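Local coordinates for MexT protein (Pseudomonas aeruginosa, PDB 6L33) that probably binds DNA as a LysR-type transcriptional activator of the MexEF-OprN efflux pump, the chain here being its regulatory, substrate-binding-like domain, at residues B[9-13]-B[194-198]; B[44-50]-B[63-69]; B[79-83]-B[175-181]; B[105-109]-B[135-140]; B[182-186]-B[199-203]. All coordinates share one frame; numbering follows the deposited sequence.

Contact 1 (B[9-13]-B[194-198]); sequences VFRIG and AERWL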
# COMPACT_ATOMS: atom_id res chain seq x y z
N VAL B 9 -4.08 -9.38 -21.14
CA VAL B 9 -3.86 -8.68 -19.89
C VAL B 9 -4.13 -9.65 -18.75
O VAL B 9 -5.15 -10.34 -18.75
CB VAL B 9 -4.74 -7.43 -19.78
CG1 VAL B 9 -4.52 -6.73 -18.45
CG2 VAL B 9 -4.47 -6.49 -20.94
N PHE B 10 -3.22 -9.70 -17.78
CA PHE B 10 -3.35 -10.58 -16.64
C PHE B 10 -3.53 -9.75 -15.37
O PHE B 10 -2.87 -8.72 -15.19
CB PHE B 10 -2.13 -11.50 -16.51
CG PHE B 10 -2.13 -12.64 -17.48
CD1 PHE B 10 -3.23 -13.48 -17.57
CD2 PHE B 10 -1.05 -12.87 -18.31
CE1 PHE B 10 -3.24 -14.54 -18.46
CE2 PHE B 10 -1.06 -13.92 -19.21
CZ PHE B 10 -2.15 -14.75 -19.28
N ARG B 11 -4.42 -10.21 -14.50
CA ARG B 11 -4.75 -9.52 -13.26
C ARG B 11 -4.46 -10.45 -12.09
O ARG B 11 -5.06 -11.53 -11.99
CB ARG B 11 -6.21 -9.07 -13.25
CG ARG B 11 -6.53 -8.01 -14.29
CD ARG B 11 -8.02 -7.90 -14.57
NE ARG B 11 -8.30 -6.92 -15.63
CZ ARG B 11 -8.34 -7.21 -16.93
NH1 ARG B 11 -8.60 -6.26 -17.81
NH2 ARG B 11 -8.13 -8.45 -17.34
N ILE B 12 -3.52 -10.04 -11.23
CA ILE B 12 -3.11 -10.84 -10.09
C ILE B 12 -3.19 -9.98 -8.83
O ILE B 12 -3.14 -8.75 -8.89
CB ILE B 12 -1.69 -11.42 -10.25
CG1 ILE B 12 -0.64 -10.32 -10.15
CG2 ILE B 12 -1.56 -12.16 -11.57
CD1 ILE B 12 0.79 -10.82 -10.22
N GLY B 13 -3.31 -10.65 -7.69
CA GLY B 13 -3.34 -9.99 -6.39
C GLY B 13 -2.11 -10.36 -5.58
O GLY B 13 -1.72 -11.53 -5.53
N ALA B 194 -3.52 -20.49 -20.39
CA ALA B 194 -2.91 -19.19 -20.15
C ALA B 194 -2.76 -18.92 -18.66
O ALA B 194 -1.76 -18.33 -18.22
CB ALA B 194 -3.74 -18.09 -20.81
N GLU B 195 -3.74 -19.35 -17.86
CA GLU B 195 -3.64 -19.16 -16.41
C GLU B 195 -2.68 -20.17 -15.78
O GLU B 195 -1.91 -19.81 -14.89
CB GLU B 195 -5.03 -19.26 -15.78
CG GLU B 195 -5.95 -18.12 -16.18
CD GLU B 195 -5.41 -16.77 -15.78
OE1 GLU B 195 -5.62 -15.79 -16.53
OE2 GLU B 195 -4.77 -16.67 -14.71
N ARG B 196 -2.73 -21.43 -16.22
CA ARG B 196 -1.72 -22.39 -15.80
C ARG B 196 -0.32 -21.87 -16.08
O ARG B 196 0.60 -22.04 -15.27
CB ARG B 196 -1.94 -23.73 -16.50
CG ARG B 196 -0.69 -24.62 -16.58
CD ARG B 196 0.01 -24.53 -17.94
NE ARG B 196 1.35 -25.10 -17.89
CZ ARG B 196 2.29 -24.89 -18.81
NH1 ARG B 196 2.04 -24.12 -19.86
NH2 ARG B 196 3.49 -25.45 -18.68
N TRP B 197 -0.15 -21.22 -17.23
CA TRP B 197 1.15 -20.67 -17.61
C TRP B 197 1.57 -19.56 -16.66
O TRP B 197 2.72 -19.53 -16.19
CB TRP B 197 1.10 -20.18 -19.05
CG TRP B 197 2.34 -19.50 -19.51
CD1 TRP B 197 3.48 -20.10 -19.95
CD2 TRP B 197 2.56 -18.09 -19.58
NE1 TRP B 197 4.40 -19.14 -20.29
CE2 TRP B 197 3.87 -17.90 -20.07
CE3 TRP B 197 1.79 -16.97 -19.27
CZ2 TRP B 197 4.41 -16.64 -20.27
CZ3 TRP B 197 2.33 -15.72 -19.47
CH2 TRP B 197 3.63 -15.56 -19.97
N LEU B 198 0.66 -18.63 -16.36
CA LEU B 198 0.99 -17.54 -15.45
C LEU B 198 1.33 -18.07 -14.06
O LEU B 198 2.33 -17.65 -13.45
CB LEU B 198 -0.17 -16.55 -15.37
CG LEU B 198 -0.06 -15.47 -14.30
CD1 LEU B 198 1.19 -14.64 -14.50
CD2 LEU B 198 -1.30 -14.59 -14.30
O HOH W 1 -5.86 -12.67 -15.07
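Phe10 reaches from strand 9-13 into helix 194-198, and its ring is met by four residues of that helix. The CD2 methyl of Leu198 makes an off-centre CH-pi contact, 4.3 Å from the Phe10 ring centroid and 30° off its normal. At the ring's edge, near its plane, Glu195 OE1 approaches Phe10 CE1 to 3.3 Å, the carboxylate turned 83° from the ring. Phe10 CE2 points at the edge of the Trp197 indole, 3.8 Å from CZ3, and Phe10 CZ lies 4.0 Å from Ala194 CB. Leu198 CD2 serves twice, since Ile12 CG2 rests 3.7 Å from it. This is a helix packed on a sheet of the first lobe of the periplasmic-binding-protein-like fold; the axes of segments 9-13 and 194-198 come within 10.7 Å, inclined at -53°. The polar ends are held from outside the aromatic contact. A bend at chi2 brings the Glu195 carboxylate back toward the strand, where OE2 is hydrogen-bonded to Ser59 OG and OE1 takes a weak bond from a water that accepts from Arg11 N. Trp197 NE1 bonds to Glu33, fixing the indole whose edge Phe10 meets. Beyond Phe10, strand 38-43 pairs with the strand, and Val60 touches both Ile12 and Leu198.

Contact 2 (B[44-50]-B[63-69]); sequences ANYLLMP and SYTDELP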
# COMPACT_ATOMS: atom_id res chain seq x y z
N ALA B 44 -3.69 -7.22 -2.21
CA ALA B 44 -4.41 -8.35 -1.64
C ALA B 44 -4.02 -8.54 -0.18
O ALA B 44 -2.87 -8.34 0.20
CB ALA B 44 -4.15 -9.64 -2.42
N ASN B 45 -5.01 -8.93 0.63
CA ASN B 45 -4.79 -9.35 2.01
C ASN B 45 -5.80 -10.45 2.32
O ASN B 45 -6.68 -10.75 1.50
CB ASN B 45 -4.91 -8.16 2.98
CG ASN B 45 -6.27 -7.48 2.92
OD1 ASN B 45 -7.27 -8.02 3.39
ND2 ASN B 45 -6.30 -6.28 2.34
N TYR B 46 -5.67 -11.05 3.50
CA TYR B 46 -6.51 -12.21 3.77
C TYR B 46 -7.99 -11.86 3.91
O TYR B 46 -8.83 -12.77 3.85
CB TYR B 46 -6.02 -12.96 5.02
CG TYR B 46 -6.17 -12.22 6.34
CD1 TYR B 46 -7.38 -12.19 7.02
CD2 TYR B 46 -5.08 -11.58 6.91
CE1 TYR B 46 -7.51 -11.53 8.22
CE2 TYR B 46 -5.20 -10.91 8.12
CZ TYR B 46 -6.42 -10.89 8.76
OH TYR B 46 -6.54 -10.23 9.96
N LEU B 47 -8.34 -10.58 4.07
CA LEU B 47 -9.74 -10.19 4.08
C LEU B 47 -10.29 -9.94 2.68
O LEU B 47 -11.41 -10.35 2.37
CB LEU B 47 -9.94 -8.93 4.94
CG LEU B 47 -9.81 -9.08 6.46
CD1 LEU B 47 -10.18 -7.77 7.15
CD2 LEU B 47 -10.68 -10.22 6.97
N LEU B 48 -9.51 -9.26 1.83
CA LEU B 48 -9.95 -8.96 0.47
C LEU B 48 -9.83 -10.15 -0.46
O LEU B 48 -10.42 -10.14 -1.55
CB LEU B 48 -9.14 -7.80 -0.11
CG LEU B 48 -9.38 -6.39 0.43
CD1 LEU B 48 -8.56 -5.39 -0.38
CD2 LEU B 48 -10.86 -6.03 0.38
N MSE B 49 -9.08 -11.18 -0.08
CA MSE B 49 -8.73 -12.27 -0.98
C MSE B 49 -9.94 -13.02 -1.57
O MSE B 49 -9.99 -13.21 -2.79
CB MSE B 49 -7.79 -13.25 -0.26
CG MSE B 49 -7.14 -14.25 -1.18
SE MSE B 49 -6.09 -13.40 -2.58
CE MSE B 49 -5.84 -14.98 -3.69
N PRO B 50 -10.91 -13.44 -0.75
CA PRO B 50 -12.10 -14.07 -1.34
C PRO B 50 -12.89 -13.11 -2.22
O PRO B 50 -13.46 -13.55 -3.23
CB PRO B 50 -12.92 -14.52 -0.12
CG PRO B 50 -12.37 -13.77 1.03
CD PRO B 50 -10.94 -13.51 0.73
N SER B 63 -0.73 -14.21 -1.35
CA SER B 63 -1.11 -13.40 -0.20
C SER B 63 -1.13 -14.29 1.03
O SER B 63 -1.13 -15.52 0.93
CB SER B 63 -2.49 -12.77 -0.42
OG SER B 63 -2.81 -11.85 0.61
N TYR B 64 -1.13 -13.65 2.19
CA TYR B 64 -1.59 -14.34 3.38
C TYR B 64 -3.07 -14.66 3.21
O TYR B 64 -3.85 -13.82 2.73
CB TYR B 64 -1.37 -13.49 4.63
CG TYR B 64 0.07 -13.08 4.81
CD1 TYR B 64 1.01 -13.97 5.32
CD2 TYR B 64 0.50 -11.80 4.46
CE1 TYR B 64 2.33 -13.60 5.49
CE2 TYR B 64 1.81 -11.43 4.62
CZ TYR B 64 2.72 -12.32 5.13
OH TYR B 64 4.04 -11.94 5.29
N THR B 65 -3.46 -15.88 3.55
CA THR B 65 -4.83 -16.32 3.33
C THR B 65 -5.36 -16.99 4.59
O THR B 65 -4.62 -17.68 5.30
CB THR B 65 -4.93 -17.30 2.15
OG1 THR B 65 -4.10 -18.44 2.41
CG2 THR B 65 -4.48 -16.63 0.86
N ASP B 66 -6.65 -16.76 4.86
CA ASP B 66 -7.33 -17.44 5.95
C ASP B 66 -8.33 -18.39 5.32
O ASP B 66 -7.99 -19.57 5.07
CB ASP B 66 -7.95 -16.41 6.91
CG ASP B 66 -8.59 -17.06 8.12
OD1 ASP B 66 -8.45 -18.29 8.29
OD2 ASP B 66 -9.24 -16.33 8.91
N GLU B 67 -9.55 -17.96 5.02
CA GLU B 67 -10.52 -18.78 4.32
C GLU B 67 -10.68 -18.30 2.88
O GLU B 67 -10.51 -17.11 2.59
CB GLU B 67 -11.88 -18.76 5.02
CG GLU B 67 -11.80 -18.90 6.53
CD GLU B 67 -11.69 -20.34 6.98
OE1 GLU B 67 -11.54 -20.57 8.20
OE2 GLU B 67 -11.74 -21.24 6.11
N LEU B 68 -11.00 -19.23 2.00
CA LEU B 68 -11.19 -18.98 0.58
C LEU B 68 -12.52 -19.55 0.14
O LEU B 68 -13.06 -20.46 0.78
CB LEU B 68 -10.05 -19.61 -0.24
CG LEU B 68 -8.65 -19.06 0.02
CD1 LEU B 68 -7.60 -19.94 -0.62
CD2 LEU B 68 -8.53 -17.63 -0.49
N PRO B 69 -13.10 -19.03 -0.95
CA PRO B 69 -14.36 -19.58 -1.45
C PRO B 69 -14.21 -21.05 -1.83
O PRO B 69 -13.12 -21.54 -2.14
CB PRO B 69 -14.67 -18.72 -2.68
CG PRO B 69 -13.96 -17.44 -2.42
CD PRO B 69 -12.70 -17.82 -1.69
O HOH W 2 -8.16 -15.57 3.07
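Met49, a selenomethionine, leans from helix 49-55 onto the loop 63-69. Its CB leads toward the loop, and CG, anti to the backbone N (chi1 -168°), meets Leu68 CD2 (3.7 Å) and Thr65 CG2 (4.1 Å). The chain then bends at chi2, which brings SE to 4.2 Å from Ser63 CB, while the terminal CE passes on to Ala184 of strand 181-186. Next to it Pro50 packs on Pro69, CB to CD 3.7 Å. At the other end Tyr46 CB sits against the backbone, 3.3 Å from Tyr64 O, before the ring turns away. No direct hydrogen bond joins the two segments; a water does so instead, accepting from Asp66 N and donating to Tyr46 O and Glu67 O. Asn45 shapes the chain ahead of the helix as an Asx turn: OD1 accepts from Leu47 N at 2.9 Å, in the carbonyl plane on a lone pair. The Tyr46 ring goes on to meet Phe179 edge-to-face and Phe109 with planes near 90°. Both segments leave the C-terminal ends of strands 38-43 and 60-62, parallel strands of the first-lobe sheet, with Thr65 hydrogen-bonded to Arg74 and Ser182, and Tyr64 reaching Asp17 and helix 155-164.

Contact 3 (B[79-83]-B[175-181]); sequences RSKPK and ETRAFEL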
# COMPACT_ATOMS: atom_id res chain seq x y z
N ARG B 79 5.09 -21.23 5.04
CA ARG B 79 4.55 -21.19 6.39
C ARG B 79 5.07 -19.96 7.12
O ARG B 79 6.18 -19.48 6.86
CB ARG B 79 4.94 -22.46 7.15
CG ARG B 79 4.15 -22.68 8.43
CD ARG B 79 4.52 -24.00 9.08
NE ARG B 79 3.41 -24.55 9.86
CZ ARG B 79 2.50 -25.38 9.38
NH1 ARG B 79 2.56 -25.79 8.12
NH2 ARG B 79 1.52 -25.82 10.16
N SER B 80 4.26 -19.44 8.03
CA SER B 80 4.59 -18.20 8.73
C SER B 80 4.65 -18.43 10.23
O SER B 80 3.93 -19.27 10.79
CB SER B 80 3.56 -17.10 8.43
OG SER B 80 3.74 -16.59 7.12
N LYS B 81 5.53 -17.68 10.88
CA LYS B 81 5.59 -17.58 12.33
C LYS B 81 5.59 -16.11 12.72
O LYS B 81 6.09 -15.27 11.96
CB LYS B 81 6.83 -18.28 12.91
CG LYS B 81 8.15 -17.62 12.56
CD LYS B 81 9.32 -18.40 13.15
CE LYS B 81 9.33 -19.84 12.67
NZ LYS B 81 9.37 -19.92 11.18
N PRO B 82 5.02 -15.76 13.86
CA PRO B 82 4.94 -14.35 14.25
C PRO B 82 6.29 -13.80 14.72
O PRO B 82 7.13 -14.52 15.25
CB PRO B 82 3.92 -14.35 15.39
CG PRO B 82 4.02 -15.72 15.97
CD PRO B 82 4.33 -16.64 14.83
N LYS B 83 6.46 -12.50 14.50
CA LYS B 83 7.67 -11.80 14.92
C LYS B 83 7.28 -10.46 15.53
O LYS B 83 6.33 -9.81 15.08
CB LYS B 83 8.63 -11.56 13.74
CG LYS B 83 9.31 -12.82 13.22
CD LYS B 83 10.28 -13.38 14.25
CE LYS B 83 11.01 -14.60 13.71
NZ LYS B 83 11.90 -15.21 14.73
N GLU B 175 2.44 -17.20 22.21
CA GLU B 175 2.08 -17.82 20.95
C GLU B 175 0.85 -17.14 20.35
O GLU B 175 -0.16 -16.96 21.05
CB GLU B 175 1.81 -19.31 21.13
CG GLU B 175 1.83 -20.08 19.84
CD GLU B 175 3.20 -20.10 19.21
OE1 GLU B 175 3.99 -21.00 19.54
OE2 GLU B 175 3.50 -19.19 18.40
N THR B 176 0.92 -16.80 19.07
CA THR B 176 -0.21 -16.19 18.38
C THR B 176 -0.26 -16.69 16.94
O THR B 176 0.66 -17.36 16.46
CB THR B 176 -0.13 -14.66 18.44
OG1 THR B 176 -1.40 -14.10 18.07
CG2 THR B 176 0.96 -14.12 17.53
N ARG B 177 -1.35 -16.34 16.26
CA ARG B 177 -1.59 -16.80 14.90
C ARG B 177 -0.60 -16.18 13.92
O ARG B 177 -0.09 -15.07 14.13
CB ARG B 177 -3.01 -16.43 14.47
CG ARG B 177 -3.90 -17.59 14.05
CD ARG B 177 -5.28 -17.08 13.65
NE ARG B 177 -6.30 -18.12 13.74
CZ ARG B 177 -7.08 -18.31 14.79
NH1 ARG B 177 -6.96 -17.54 15.86
NH2 ARG B 177 -7.99 -19.28 14.78
N ALA B 178 -0.35 -16.89 12.82
CA ALA B 178 0.42 -16.36 11.70
C ALA B 178 -0.06 -17.09 10.46
O ALA B 178 0.23 -18.28 10.29
CB ALA B 178 1.92 -16.54 11.91
N PHE B 179 -0.80 -16.38 9.61
CA PHE B 179 -1.40 -17.00 8.43
C PHE B 179 -0.33 -17.41 7.43
O PHE B 179 0.69 -16.74 7.27
CB PHE B 179 -2.39 -16.05 7.76
CG PHE B 179 -3.64 -15.81 8.55
CD1 PHE B 179 -4.28 -16.85 9.20
CD2 PHE B 179 -4.18 -14.53 8.65
CE1 PHE B 179 -5.44 -16.62 9.93
CE2 PHE B 179 -5.33 -14.30 9.37
CZ PHE B 179 -5.96 -15.35 10.01
N GLU B 180 -0.58 -18.53 6.76
CA GLU B 180 0.28 -19.00 5.68
C GLU B 180 0.30 -18.00 4.53
O GLU B 180 -0.67 -17.29 4.27
CB GLU B 180 -0.22 -20.35 5.17
CG GLU B 180 -1.72 -20.31 4.84
CD GLU B 180 -2.24 -21.60 4.22
OE1 GLU B 180 -2.76 -21.54 3.08
OE2 GLU B 180 -2.14 -22.65 4.87
N LEU B 181 1.44 -17.94 3.84
CA LEU B 181 1.46 -17.36 2.50
C LEU B 181 0.98 -18.42 1.52
O LEU B 181 1.47 -19.55 1.52
CB LEU B 181 2.86 -16.88 2.12
CG LEU B 181 3.28 -15.45 2.46
CD1 LEU B 181 4.67 -15.16 1.90
CD2 LEU B 181 2.27 -14.43 1.93
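Pro82 and Ala178 meet at the middle of two extended, antiparallel chains that run past each other with little hydrogen bonding. The Ala178 methyl is pushed into the backbone of the opposite chain: its CB lies 3.6 Å from Ser80 O and 3.8 Å from Pro82 CD. On the far side of the proline ring the contact passes to Thr176. Its CG2 occupies the place between the backbone N and the carbonyl carbon, with OG1 anti to the N (chi1 -166°), and this rotation lays the methyl alongside the ring, 3.7 Å from Pro82 CB and 3.8 Å from Pro82 CG. The proline ring presents CB and CG to the threonine and CD to the alanine. At the other end Ser80 turns OG beside its own backbone N (chi1 -74°), which places the hydroxyl 3.1 Å from Phe179 O, close enough for a weak hydrogen bond, though the proton has another acceptor within reach. Ala178 points toward segment 79-83, whereas Arg177 and Phe179 on either side of it point away, Phe179 toward the ring of Phe116. Glu180 reaches Arg74 in a salt bridge. Both chains run between the sheet containing strands 72-78 and 181-186 and the sheet containing strands 82-86 and 168-170. They are the paired interdomain crossovers of a type 2 periplasmic-binding-protein fold, consistent with the hinge between the lobes in LysR regulatory domains.

Contact 4 (B[105-109]-B[135-140]); sequences ALVSF and PQFNGL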
# COMPACT_ATOMS: atom_id res chain seq x y z
N ALA B 105 1.45 -1.04 17.31
CA ALA B 105 0.98 -0.75 15.96
C ALA B 105 0.41 -2.03 15.38
O ALA B 105 1.05 -3.09 15.46
CB ALA B 105 2.11 -0.21 15.08
N LEU B 106 -0.78 -1.94 14.80
CA LEU B 106 -1.49 -3.09 14.27
C LEU B 106 -1.62 -2.94 12.76
O LEU B 106 -2.07 -1.90 12.27
CB LEU B 106 -2.87 -3.21 14.92
CG LEU B 106 -3.75 -4.39 14.49
CD1 LEU B 106 -3.15 -5.70 14.97
CD2 LEU B 106 -5.17 -4.21 15.03
N VAL B 107 -1.23 -3.98 12.03
CA VAL B 107 -1.52 -4.04 10.60
C VAL B 107 -2.95 -4.56 10.46
O VAL B 107 -3.20 -5.77 10.53
CB VAL B 107 -0.52 -4.91 9.83
CG1 VAL B 107 -0.81 -4.85 8.33
CG2 VAL B 107 0.90 -4.46 10.12
N SER B 108 -3.90 -3.65 10.31
CA SER B 108 -5.32 -3.97 10.22
C SER B 108 -5.81 -3.54 8.85
O SER B 108 -5.69 -2.37 8.48
CB SER B 108 -6.11 -3.27 11.33
OG SER B 108 -7.50 -3.35 11.09
N PHE B 109 -6.36 -4.49 8.10
CA PHE B 109 -6.75 -4.25 6.72
C PHE B 109 -8.14 -3.66 6.58
O PHE B 109 -8.55 -3.30 5.47
CB PHE B 109 -6.63 -5.55 5.92
CG PHE B 109 -5.27 -6.17 5.99
CD1 PHE B 109 -4.18 -5.56 5.39
CD2 PHE B 109 -5.06 -7.35 6.69
CE1 PHE B 109 -2.92 -6.12 5.47
CE2 PHE B 109 -3.80 -7.91 6.77
CZ PHE B 109 -2.73 -7.30 6.16
N PRO B 135 -2.84 0.04 7.17
CA PRO B 135 -3.40 -0.96 6.26
C PRO B 135 -2.38 -1.79 5.49
O PRO B 135 -2.79 -2.56 4.61
CB PRO B 135 -4.22 -0.10 5.29
CG PRO B 135 -3.46 1.19 5.22
CD PRO B 135 -2.79 1.39 6.56
N GLN B 136 -1.09 -1.67 5.78
CA GLN B 136 -0.08 -2.39 5.02
C GLN B 136 1.16 -2.59 5.89
O GLN B 136 1.29 -2.01 6.97
CB GLN B 136 0.30 -1.65 3.74
CG GLN B 136 1.10 -0.38 3.99
CD GLN B 136 1.13 0.53 2.78
OE1 GLN B 136 0.28 0.44 1.90
NE2 GLN B 136 2.12 1.41 2.74
N PHE B 137 2.08 -3.42 5.38
CA PHE B 137 3.32 -3.74 6.07
C PHE B 137 4.43 -2.75 5.75
O PHE B 137 5.11 -2.26 6.66
CB PHE B 137 3.76 -5.16 5.72
CG PHE B 137 2.90 -6.22 6.33
CD1 PHE B 137 2.91 -6.43 7.70
CD2 PHE B 137 2.07 -7.01 5.55
CE1 PHE B 137 2.12 -7.40 8.28
CE2 PHE B 137 1.28 -7.99 6.12
CZ PHE B 137 1.30 -8.18 7.49
N ASN B 138 4.64 -2.44 4.47
CA ASN B 138 5.77 -1.60 4.09
C ASN B 138 5.61 -0.18 4.64
O ASN B 138 4.50 0.34 4.77
CB ASN B 138 5.93 -1.56 2.57
CG ASN B 138 4.67 -1.13 1.84
OD1 ASN B 138 4.24 0.02 1.95
ND2 ASN B 138 4.09 -2.04 1.08
N GLY B 139 6.74 0.43 4.97
CA GLY B 139 6.76 1.73 5.60
C GLY B 139 6.59 1.71 7.10
O GLY B 139 6.72 2.77 7.74
N LEU B 140 6.31 0.55 7.69
CA LEU B 140 6.07 0.47 9.13
C LEU B 140 7.28 0.90 9.94
O LEU B 140 7.13 1.45 11.04
CB LEU B 140 5.66 -0.96 9.50
CG LEU B 140 4.92 -1.19 10.82
CD1 LEU B 140 3.73 -0.26 10.93
CD2 LEU B 140 4.49 -2.65 10.91
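Val107, at the end of strand 103-107, forms the bump of this contact, and the Phe137 ring with the backbone before it forms the hollow. In the mixed sheet of the second Rossmann-like lobe of this periplasmic-binding-protein fold, both segments leave the C-terminal ends of adjacent parallel strands, 103-107 and 129-134, on the edge facing the cleft between the lobes. The two methyls of Val107 divide the work. CG1, anti to the backbone N (chi1 -176°), stands over one face of Phe137, 4.0 Å from the ring centroid and 15° off its normal, in a CH-pi contact; it also lies 3.8 Å from Gln136 O. CG2 fits between the CD1-CE1 side of the same ring and Leu140, whose CD2 is 4.1 Å away. Ala105 adds a looser touch on Leu140 from two residues earlier in the strand. Phe109 also borders the Phe137 ring, the edge of its own ring first, with CZ 4.1 Å from Phe137 CE2, and the two side chains cross at about a right angle. The loop holds its shape through a type II turn from Phe137 to Leu140, closed by the Leu140 N to Phe137 O hydrogen bond, with Gly139 at a backbone conformation that suits glycine. Asp16 from the first lobe takes hydrogen bonds from Phe137 N and Asn138 N, tying the turn across the cleft, while Glu19 of the second subunit packs on Pro135 and Gln136. Where the backbones come close, Pro135 CA directs its hydrogen at Ser108 O, and Pro135 O lies in the edge region of the Phe109 ring, 3.4 Å from CD1.

Contact 5 (B[182-186]-B[199-203]); sequences SMAWR and RSRIS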
# COMPACT_ATOMS: atom_id res chain seq x y z
N SER B 182 -0.00 -18.07 0.69
CA SER B 182 -0.61 -19.01 -0.23
C SER B 182 -0.62 -18.46 -1.64
O SER B 182 -0.61 -17.24 -1.85
CB SER B 182 -2.06 -19.35 0.18
OG SER B 182 -2.11 -20.21 1.30
N MSE B 183 -0.64 -19.37 -2.61
CA MSE B 183 -1.09 -19.03 -3.95
C MSE B 183 -2.48 -19.60 -4.10
O MSE B 183 -2.69 -20.79 -3.89
CB MSE B 183 -0.16 -19.58 -5.03
CG MSE B 183 -0.70 -19.30 -6.43
SE MSE B 183 0.42 -19.96 -7.89
CE MSE B 183 2.14 -19.30 -7.27
N ALA B 184 -3.44 -18.75 -4.44
CA ALA B 184 -4.83 -19.16 -4.53
C ALA B 184 -5.43 -18.69 -5.85
O ALA B 184 -5.16 -17.57 -6.29
CB ALA B 184 -5.66 -18.62 -3.36
N TRP B 185 -6.23 -19.55 -6.46
CA TRP B 185 -6.90 -19.22 -7.70
C TRP B 185 -8.25 -19.91 -7.71
O TRP B 185 -8.54 -20.79 -6.89
CB TRP B 185 -6.05 -19.62 -8.92
CG TRP B 185 -5.78 -21.09 -9.05
CD1 TRP B 185 -6.45 -21.98 -9.83
CD2 TRP B 185 -4.75 -21.83 -8.38
NE1 TRP B 185 -5.91 -23.23 -9.69
CE2 TRP B 185 -4.87 -23.17 -8.81
CE3 TRP B 185 -3.74 -21.50 -7.47
CZ2 TRP B 185 -4.02 -24.18 -8.36
CZ3 TRP B 185 -2.90 -22.50 -7.02
CH2 TRP B 185 -3.04 -23.83 -7.46
N ARG B 186 -9.09 -19.50 -8.65
CA ARG B 186 -10.46 -19.97 -8.73
C ARG B 186 -10.52 -21.29 -9.50
O ARG B 186 -9.74 -21.52 -10.44
CB ARG B 186 -11.34 -18.93 -9.42
CG ARG B 186 -10.80 -18.51 -10.77
CD ARG B 186 -9.83 -17.34 -10.69
NE ARG B 186 -10.48 -16.10 -10.29
CZ ARG B 186 -11.43 -15.49 -10.99
NH1 ARG B 186 -11.85 -15.98 -12.14
NH2 ARG B 186 -11.96 -14.36 -10.53
N ARG B 199 0.53 -19.01 -13.55
CA ARG B 199 0.77 -19.55 -12.22
C ARG B 199 2.09 -20.31 -12.16
O ARG B 199 2.83 -20.20 -11.18
CB ARG B 199 -0.39 -20.45 -11.80
CG ARG B 199 -1.73 -19.73 -11.72
CD ARG B 199 -2.75 -20.53 -10.93
NE ARG B 199 -2.92 -21.88 -11.47
CZ ARG B 199 -3.84 -22.22 -12.36
NH1 ARG B 199 -4.69 -21.31 -12.82
NH2 ARG B 199 -3.92 -23.47 -12.78
N SER B 200 2.40 -21.08 -13.21
CA SER B 200 3.70 -21.76 -13.24
C SER B 200 4.84 -20.75 -13.30
O SER B 200 5.94 -21.03 -12.80
CB SER B 200 3.76 -22.73 -14.42
OG SER B 200 3.72 -22.05 -15.66
N ARG B 201 4.60 -19.58 -13.89
CA ARG B 201 5.64 -18.55 -13.92
C ARG B 201 5.80 -17.88 -12.57
O ARG B 201 6.92 -17.53 -12.18
CB ARG B 201 5.33 -17.52 -15.01
CG ARG B 201 6.06 -17.77 -16.33
CD ARG B 201 5.78 -19.17 -16.86
NE ARG B 201 6.60 -19.52 -18.01
CZ ARG B 201 6.56 -20.70 -18.62
NH1 ARG B 201 5.74 -21.65 -18.18
NH2 ARG B 201 7.34 -20.94 -19.66
N ILE B 202 4.70 -17.68 -11.83
CA ILE B 202 4.82 -17.14 -10.47
C ILE B 202 5.56 -18.13 -9.58
O ILE B 202 6.42 -17.73 -8.78
CB ILE B 202 3.43 -16.82 -9.89
CG1 ILE B 202 2.67 -15.83 -10.79
CG2 ILE B 202 3.57 -16.25 -8.48
CD1 ILE B 202 2.90 -14.39 -10.42
N SER B 203 5.24 -19.42 -9.69
CA SER B 203 5.86 -20.42 -8.84
C SER B 203 7.35 -20.57 -9.11
O SER B 203 8.08 -21.07 -8.25
CB SER B 203 5.16 -21.77 -9.03
OG SER B 203 3.78 -21.67 -8.75
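Arg199 lays its guanidinium flat on the indole of Trp185, the planes only 2° apart. This is a cation-pi stack: Arg199 CZ stands 3.6 Å from the centroid of the five-membered ring, 15° off the normal. The aliphatic part joins in, CD lying over the same ring 3.5 Å from Trp185 CD2, and the bend at chi3 turns the guanidinium parallel to the indole. Polar partners outside the stack fix both layers. Trp185 NE1 donates to Asp190 OD1 and Arg199 NH1 to Gln189 O, with a long, weak ion pair from NH2 to Asp190. Beside this stack Met183, a selenomethionine, extends from the strand toward the helix. Its CE comes within 3.6 Å of Ile202 CG2 and 3.2 Å of Ser203 OG, while SE rests 4.0 Å from Arg199 CB. Ser203 is itself turned back on the helix: its OG and its N both bond to Arg199 O, arriving from opposite faces of the carbonyl plane. The axes of segments 182-186 and 199-203 run antiparallel (177°), 10.8 Å apart. In this first lobe helix 193-203 lies on the sheet, over strands 181-186, 60-62 and 72-78, with helix 18-33 beside it at Ile202.

Contacts 1 and 5 are the buried, helix-on-sheet pair of the first lobe: both use helix 193-203 against strands of one sheet, and they meet where Ile12 touches Ile202. Contact 1 is mainly aromatic and aliphatic packing, whereas contact 5 adds a cation-pi stack. Contact 4, also buried, lies in the other lobe and relies on a valine-phenylalanine fit. Contact 2 is partly buried and bridged by water; it touches all four others, packing on Phe109 of contact 4 and bonding through Ser63 to Ser182 of contact 5. Contact 3 is the surface one, joining the two sheets by extended chains with at most a weak, unsettled serine-to-carbonyl bond.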